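Side-chain contact in putative ribose operon repressor (Burkholderia thailandensis, PDB 3EGC), which probably acts as a DNA-binding transcriptional repressor of the LacI family, with a sugar-binding domain of the periplasmic-binding-protein type: residues G129-S134 / H195-G200. Sequence-based numbering, arbitrary orientation.
Sequences GAIVGS and HRITEG
In the C-terminal lobe of this periplasmic-binding-protein fold, the C-terminal edge of the parallel sheet meets the first turn of a helix: Ile197 of helix 195-208 lies against the end of strand 128-131 and the loop that leaves it. Strand ends and helix starts at this edge face the cleft between the lobes, where relatives bind their effector. Both branches of Ile197 do the touching. Its CG2, anti to the backbone N, rests on Ile131, 3.5 Å from the carbonyl O of Ile131 and 3.8 Å from CG2 of Ile131. The two isoleucine side chains meet at a slant; of the Ile131 side chain, CB and CG2 face the helix, while the CG1-CD1 arm leads away. The other branch of Ile197 is stretched out (chi2 161°) and carries CD1 further along the chain, to the backbone just past the strand. There Ile197 CD1 comes to 3.2 Å from Gly133 N, a close approach to bare backbone, with Val132 C and Gly133 CA close by. Val132 points its own side chain away from the helix, and the contact is van der Waals packing, methyl against main chain at one end and methyl against methyl at the other. Gly133 N has a weak hydrogen bond to Ser193 OG, from the loop leading into the helix. Strand 128-131 pairs in parallel with strand 189-192, whose Thr192 also touches Ile197 and whose Leu190 touches Ile131, while on the other face of the sheet Ala130 and Val132 pack on Leu144 of helix 138-153.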
loop_
_atom_site.group_PDB
_atom_site.type_symbol
_atom_site.label_atom_id
_atom_site.label_comp_id
_atom_site.label_asym_id
_atom_site.label_seq_id
_atom_site.Cartn_x
_atom_site.Cartn_y
_atom_site.Cartn_z
ATOM N N GLY A 129 -7.267 -5.551 -26.334
ATOM C CA GLY A 129 -7.656 -4.229 -25.912
ATOM C C GLY A 129 -6.791 -3.676 -24.763
ATOM O O GLY A 129 -5.894 -4.346 -24.245
ATOM N N ALA A 130 -7.086 -2.458 -24.375
ATOM C CA ALA A 130 -6.359 -1.789 -23.344
ATOM C C ALA A 130 -7.321 -0.947 -22.462
ATOM O O ALA A 130 -8.112 -0.205 -22.962
ATOM C CB ALA A 130 -5.270 -0.866 -23.979
ATOM N N ILE A 131 -7.237 -1.119 -21.159
ATOM C CA ILE A 131 -7.974 -0.295 -20.218
ATOM C C ILE A 131 -6.915 0.493 -19.472
ATOM O O ILE A 131 -6.056 -0.075 -18.811
ATOM C CB ILE A 131 -8.779 -1.132 -19.205
ATOM C CG1 ILE A 131 -9.426 -2.354 -19.882
ATOM C CG2 ILE A 131 -9.772 -0.248 -18.450
ATOM C CD1 ILE A 131 -10.537 -1.974 -20.823
ATOM N N VAL A 132 -6.947 1.804 -19.654
ATOM C CA VAL A 132 -6.064 2.696 -18.982
ATOM C C VAL A 132 -6.842 3.591 -18.039
ATOM O O VAL A 132 -8.073 3.585 -18.029
ATOM C CB VAL A 132 -5.251 3.543 -19.959
ATOM C CG1 VAL A 132 -4.406 2.653 -20.894
ATOM C CG2 VAL A 132 -6.162 4.434 -20.755
ATOM N N GLY A 133 -6.094 4.352 -17.249
ATOM C CA GLY A 133 -6.689 5.280 -16.294
ATOM C C GLY A 133 -7.055 6.566 -16.993
ATOM O O GLY A 133 -7.136 6.602 -18.198
ATOM N N SER A 134 -7.245 7.620 -16.238
ATOM C CA SER A 134 -7.654 8.881 -16.817
ATOM C C SER A 134 -6.878 9.224 -18.111
ATOM O O SER A 134 -5.648 9.306 -18.119
ATOM C CB SER A 134 -7.535 10.001 -15.773
ATOM O OG SER A 134 -7.740 11.282 -16.360
ATOM N N HIS A 195 -2.390 -1.851 -11.262
ATOM C CA HIS A 195 -3.016 -2.876 -10.412
ATOM C C HIS A 195 -4.434 -2.504 -10.041
ATOM O O HIS A 195 -5.286 -3.360 -9.952
ATOM C CB HIS A 195 -2.185 -3.175 -9.163
ATOM C CG HIS A 195 -2.126 -2.052 -8.167
ATOM N ND1 HIS A 195 -2.824 -2.083 -6.979
ATOM C CD2 HIS A 195 -1.410 -0.900 -8.153
ATOM C CE1 HIS A 195 -2.551 -0.986 -6.278
ATOM N NE2 HIS A 195 -1.701 -0.243 -6.972
ATOM N N ARG A 196 -4.682 -1.207 -9.860
ATOM C CA ARG A 196 -6.006 -0.751 -9.460
ATOM C C ARG A 196 -7.029 -0.874 -10.606
ATOM O O ARG A 196 -8.164 -1.239 -10.390
ATOM C CB ARG A 196 -5.957 0.649 -8.882
ATOM C CG ARG A 196 -7.257 1.002 -8.157
ATOM C CD ARG A 196 -6.999 1.683 -6.795
ATOM N NE ARG A 196 -6.183 0.875 -5.891
ATOM C CZ ARG A 196 -5.587 1.351 -4.802
ATOM N NH1 ARG A 196 -4.878 0.536 -4.069
ATOM N NH2 ARG A 196 -5.744 2.621 -4.425
ATOM N N ILE A 197 -6.554 -0.634 -11.828
ATOM C CA ILE A 197 -7.330 -0.905 -13.027
ATOM C C ILE A 197 -7.509 -2.399 -13.257
ATOM O O ILE A 197 -8.603 -2.843 -13.647
ATOM C CB ILE A 197 -6.725 -0.164 -14.263
ATOM C CG1 ILE A 197 -6.957 1.344 -14.087
ATOM C CG2 ILE A 197 -7.325 -0.643 -15.603
ATOM C CD1 ILE A 197 -6.051 2.121 -14.945
ATOM N N THR A 198 -6.450 -3.166 -12.986
ATOM C CA THR A 198 -6.565 -4.626 -13.050
ATOM C C THR A 198 -7.661 -5.156 -12.103
ATOM O O THR A 198 -8.400 -6.059 -12.455
ATOM C CB THR A 198 -5.231 -5.349 -12.782
ATOM O OG1 THR A 198 -4.246 -4.884 -13.699
ATOM C CG2 THR A 198 -5.435 -6.836 -12.993
ATOM N N GLU A 199 -7.778 -4.556 -10.909
ATOM C CA GLU A 199 -8.921 -4.890 -10.020
ATOM C C GLU A 199 -10.274 -4.644 -10.739
ATOM O O GLU A 199 -11.116 -5.511 -10.808
ATOM C CB GLU A 199 -8.843 -4.080 -8.712
ATOM C CG GLU A 199 -7.501 -4.247 -7.940
ATOM C CD GLU A 199 -7.460 -3.451 -6.691
ATOM O OE1 GLU A 199 -8.149 -2.392 -6.633
ATOM O OE2 GLU A 199 -6.739 -3.883 -5.755
ATOM N N GLY A 200 -10.465 -3.465 -11.315
ATOM C CA GLY A 200 -11.696 -3.160 -12.050
ATOM C C GLY A 200 -11.991 -4.073 -13.243
ATOM O O GLY A 200 -13.147 -4.493 -13.460
#